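Local coordinates for protein design construct XXA_GVDQ (Synthetic construct, PDB 6NZ1) that has no known natural function but was computationally designed to fold into a helical homotrimer, one of two divergent folds sought from closely related sequences, at residues Arg37-Val40 against Glu41-Gln45; Leu88-Leu91 against Lys92-Leu95. One frame throughout, in Å; residues are numbered along the deposited sequence. Where two conformers were deposited one is given.

In the fold
Both contacts are local, between neighbouring turns of one helix, and together they illustrate how the place of a turn in the fold sets its chemistry. Contact 1 (37-45) lies within the long helix 29-73, contact 2 (88-95) at the C-terminal part of helix 78-94, which follows it in the chain; their centres lie about 31 Å apart, with the middle of the chain between them. The first is the more buried: one side meets the other two subunits through Ile39 and an asparagine layer, and its Arg37-Glu41 side is exposed. Contact 2 is partly buried, with leucines turned to helix 29-73 and the second subunit and charged residues outward. Each touches the second subunit, contact 1 the third as well.

Contact 1 (Arg37-Val40 against Glu41-Gln45); sequences RAIV and ENNAQ
The Arg37 guanidinium and the Glu41 carboxylate, one helical turn apart, are turned 72° against each other, and OE1 of Glu41 approaches obliquely, far from the plane of the guanidinium. At 3.8 Å between Arg37 NE and Glu41 OE1 this is a long salt bridge of charges alone, with no N-H directed at the oxygen; NH1 instead pairs with Glu24 of the second subunit. With chi1 at -49°, Glu41 CG lies beside its own backbone N and anti to its carbonyl carbon, 3.2 Å from Arg37 O; the bend at chi2 then sets the direction of the carboxylate. On another side of the helix, Ile39 and Asn43 run alongside each other, with Ile39 CG2 3.9 Å from Asn43 OD1. The Asn43 amide bonds to Asn43 of both other subunits, and its ND2 also reaches Asn42 of the second. Asn42 donates through its own ND2 to Ser12. Beneath run four backbone bonds, among them Asn43 N to Ile39 O at 2.8 Å. Buried amides thus form a polar layer next to the apolar Ile39 layer, bonded partly across the trimer and partly, through Asn42 ND2 and Ser12, within the chain, whereas the exposed Arg37-Glu41 pair probably contributes mainly diffuse electrostatic attraction.

Contact 2 (Leu88-Leu91 against Lys92-Leu95); sequences LKDL and KRSL
Regular i to i+4 bonds carry the backbone from Lys92 N to Leu88 O (2.8 Å), Arg93 N to Lys89 O and Ser94 N to Asp90 O (both 3.0 Å), while Leu95 has a non-helical psi. The Asp90 carbonyl is gripped twice by Ser94, since Ser94 OG also donates to Asp90 O at 3.2 Å, approaching from above the plane of the carbonyl. A chi1 of 61° places that hydroxyl between the backbone N and the carbonyl carbon, turned back over the preceding turn; Gln59 of the second subunit bonds to the same OG. Asp90 and Arg93, three residues apart, run alongside each other in a common direction. Their planes are 64° apart, and Asp90 OD1 meets Arg93 NH1 obliquely at 3.5 Å, a salt bridge whose hydrogen bond is weak. The bend of Arg93 at chi3 (-69°) brings the guanidinium back toward the carboxylate. On the buried side, Leu91 and Leu95 cross at an angle and touch through their CD1 methyls, 3.9 Å apart. Leu91 also packs on Val61 of helix 29-73 and Gln59 of the second subunit, while Leu95 rests on Asn56 of that subunit. Leu88 extends the leucine strip, packing on Ile68 and Arg65 of its own chain and Ile63 of the second subunit. Leucines facing the bundle, with charged residues on the outer side, are characteristic of the C-terminal part of an amphipathic helix in a trimeric helical bundle.

Contact 1 (Arg37-Val40 against Glu41-Gln45)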
loop_
_atom_site.group_PDB
_atom_site.type_symbol
_atom_site.label_atom_id
_atom_site.label_comp_id
_atom_site.label_asym_id
_atom_site.label_seq_id
_atom_site.Cartn_x
_atom_site.Cartn_y
_atom_site.Cartn_z
ATOM N N ARG B 37 -10.864 19.367 -7.169
ATOM C CA ARG B 37 -11.087 19.306 -5.730
ATOM C C ARG B 37 -11.289 17.868 -5.281
ATOM O O ARG B 37 -10.683 17.410 -4.308
ATOM C CB ARG B 37 -12.304 20.159 -5.370
ATOM C CG ARG B 37 -12.751 20.095 -3.914
ATOM C CD ARG B 37 -12.176 21.262 -3.106
ATOM N NE ARG B 37 -12.679 21.287 -1.737
ATOM C CZ ARG B 37 -12.241 22.110 -0.787
ATOM N NH1 ARG B 37 -11.272 22.981 -1.045
ATOM N NH2 ARG B 37 -12.763 22.046 0.434
ATOM N N ALA B 38 -12.143 17.140 -5.992
ATOM C CA ALA B 38 -12.417 15.758 -5.642
ATOM C C ALA B 38 -11.176 14.897 -5.792
ATOM O O ALA B 38 -10.917 14.013 -4.973
ATOM C CB ALA B 38 -13.543 15.228 -6.520
ATOM N N ILE B 39 -10.411 15.114 -6.848
ATOM C CA ILE B 39 -9.218 14.315 -7.031
ATOM C C ILE B 39 -8.293 14.482 -5.844
ATOM O O ILE B 39 -7.702 13.511 -5.360
ATOM C CB ILE B 39 -8.526 14.691 -8.341
ATOM C CG1 ILE B 39 -9.272 14.029 -9.490
ATOM C CG2 ILE B 39 -7.096 14.258 -8.281
ATOM C CD1 ILE B 39 -8.918 14.582 -10.856
ATOM N N VAL B 40 -8.163 15.709 -5.348
ATOM C CA VAL B 40 -7.276 15.968 -4.224
ATOM C C VAL B 40 -7.774 15.253 -2.974
ATOM O O VAL B 40 -6.979 14.752 -2.164
ATOM C CB VAL B 40 -7.151 17.485 -4.003
ATOM C CG1 VAL B 40 -6.411 17.780 -2.712
ATOM C CG2 VAL B 40 -6.472 18.157 -5.220
ATOM N N GLU B 41 -9.089 15.199 -2.786
ATOM C CA GLU B 41 -9.605 14.456 -1.650
ATOM C C GLU B 41 -9.298 12.974 -1.798
ATOM O O GLU B 41 -8.911 12.320 -0.829
ATOM C CB GLU B 41 -11.110 14.657 -1.508
ATOM C CG GLU B 41 -11.622 16.091 -1.549
ATOM C CD GLU B 41 -11.089 17.006 -0.445
ATOM O OE1 GLU B 41 -11.835 17.957 -0.069
ATOM O OE2 GLU B 41 -9.939 16.801 0.019
ATOM N N ASN B 42 -9.496 12.420 -2.996
ATOM C CA ASN B 42 -9.210 11.008 -3.222
ATOM C C ASN B 42 -7.726 10.720 -3.026
ATOM O O ASN B 42 -7.349 9.733 -2.387
ATOM C CB ASN B 42 -9.665 10.617 -4.630
ATOM C CG ASN B 42 -9.503 9.153 -4.919
ATOM O OD1 ASN B 42 -8.793 8.771 -5.836
ATOM N ND2 ASN B 42 -10.185 8.326 -4.171
ATOM N N ASN B 43 -6.867 11.591 -3.535
ATOM C CA ASN B 43 -5.444 11.361 -3.388
ATOM C C ASN B 43 -5.013 11.475 -1.933
ATOM O O ASN B 43 -4.147 10.724 -1.478
ATOM C CB ASN B 43 -4.685 12.343 -4.265
ATOM C CG ASN B 43 -4.680 11.923 -5.713
ATOM O OD1 ASN B 43 -5.631 11.317 -6.192
ATOM N ND2 ASN B 43 -3.600 12.231 -6.415
ATOM N N ALA B 44 -5.594 12.407 -1.182
ATOM C CA ALA B 44 -5.237 12.520 0.225
ATOM C C ALA B 44 -5.584 11.250 0.987
ATOM O O ALA B 44 -4.888 10.884 1.942
ATOM C CB ALA B 44 -5.943 13.722 0.840
ATOM N N GLN B 45 -6.651 10.567 0.583
ATOM C CA GLN B 45 -7.014 9.312 1.222
ATOM C C GLN B 45 -6.145 8.159 0.736
ATOM O O GLN B 45 -5.841 7.255 1.519
ATOM C CB GLN B 45 -8.486 8.997 0.968
ATOM C CG GLN B 45 -9.464 9.966 1.632
ATOM C CD GLN B 45 -9.472 9.836 3.139
ATOM O OE1 GLN B 45 -9.345 8.735 3.670
ATOM N NE2 GLN B 45 -9.630 10.957 3.836
#

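Contact 2 (Leu88-Leu91 against Lys92-Leu95)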
loop_
_atom_site.group_PDB
_atom_site.type_symbol
_atom_site.label_atom_id
_atom_site.label_comp_id
_atom_site.label_asym_id
_atom_site.label_seq_id
_atom_site.Cartn_x
_atom_site.Cartn_y
_atom_site.Cartn_z
ATOM N N LEU B 88 15.765 -11.196 5.945
ATOM C CA LEU B 88 15.194 -10.066 6.663
ATOM C C LEU B 88 16.082 -8.844 6.557
ATOM O O LEU B 88 15.582 -7.718 6.488
ATOM C CB LEU B 88 14.976 -10.415 8.125
ATOM C CG LEU B 88 14.209 -9.374 8.937
ATOM C CD1 LEU B 88 12.786 -9.310 8.404
ATOM C CD2 LEU B 88 14.193 -9.675 10.416
ATOM N N LYS B 89 17.403 -9.047 6.603
ATOM C CA LYS B 89 18.334 -7.954 6.374
ATOM C C LYS B 89 18.013 -7.267 5.058
ATOM O O LYS B 89 17.860 -6.046 5.003
ATOM C CB LYS B 89 19.776 -8.479 6.385
ATOM C CG LYS B 89 20.869 -7.441 6.142
ATOM C CD LYS B 89 22.192 -8.118 5.787
ATOM C CE LYS B 89 23.333 -7.128 5.638
ATOM N NZ LYS B 89 23.643 -6.395 6.901
ATOM N N ASP B 90 17.889 -8.052 3.988
ATOM C CA ASP B 90 17.612 -7.489 2.676
ATOM C C ASP B 90 16.290 -6.736 2.676
ATOM O O ASP B 90 16.192 -5.621 2.156
ATOM C CB ASP B 90 17.599 -8.605 1.633
ATOM C CG ASP B 90 18.988 -9.191 1.355
ATOM O OD1 ASP B 90 19.994 -8.754 1.960
ATOM O OD2 ASP B 90 19.066 -10.115 0.515
ATOM N N LEU B 91 15.256 -7.331 3.260
ATOM C CA LEU B 91 13.969 -6.656 3.319
ATOM C C LEU B 91 14.058 -5.350 4.093
ATOM O O LEU B 91 13.482 -4.338 3.689
ATOM C CB LEU B 91 12.941 -7.571 3.960
ATOM C CG LEU B 91 11.600 -6.940 4.292
ATOM C CD1 LEU B 91 10.964 -6.439 3.045
ATOM C CD2 LEU B 91 10.742 -7.966 4.978
ATOM N N LYS B 92 14.753 -5.362 5.225
ATOM C CA LYS B 92 14.935 -4.138 5.985
ATOM C C LYS B 92 15.643 -3.063 5.164
ATOM O O LYS B 92 15.399 -1.867 5.360
ATOM C CB LYS B 92 15.714 -4.454 7.251
ATOM C CG LYS B 92 14.890 -5.022 8.391
ATOM C CD LYS B 92 15.738 -4.947 9.650
ATOM C CE LYS B 92 14.966 -5.208 10.899
ATOM N NZ LYS B 92 15.868 -5.031 12.101
ATOM N N ARG B 93 16.516 -3.464 4.243
ATOM C CA ARG B 93 17.181 -2.491 3.387
ATOM C C ARG B 93 16.215 -1.917 2.359
ATOM O O ARG B 93 16.126 -0.700 2.186
ATOM C CB ARG B 93 18.369 -3.145 2.692
ATOM C CG ARG B 93 19.528 -3.442 3.615
ATOM C CD ARG B 93 20.815 -3.578 2.829
ATOM N NE ARG B 93 20.861 -4.774 1.990
ATOM C CZ ARG B 93 20.563 -4.799 0.695
ATOM N NH1 ARG B 93 20.660 -5.942 0.011
ATOM N NH2 ARG B 93 20.179 -3.682 0.082
ATOM N N SER B 94 15.481 -2.778 1.666
ATOM C CA SER B 94 14.620 -2.334 0.587
ATOM C C SER B 94 13.215 -2.022 1.050
ATOM O O SER B 94 12.310 -1.900 0.220
ATOM C CB SER B 94 14.572 -3.390 -0.504
ATOM O OG SER B 94 14.053 -4.591 0.022
ATOM N N LEU B 95 13.007 -1.873 2.346
ATOM C CA LEU B 95 11.674 -1.588 2.840
ATOM C C LEU B 95 11.261 -0.168 2.481
ATOM O O LEU B 95 12.024 0.787 2.655
ATOM C CB LEU B 95 11.635 -1.784 4.351
ATOM C CG LEU B 95 10.274 -1.873 5.037
ATOM C CD1 LEU B 95 9.563 -3.137 4.628
ATOM C CD2 LEU B 95 10.389 -1.799 6.534
#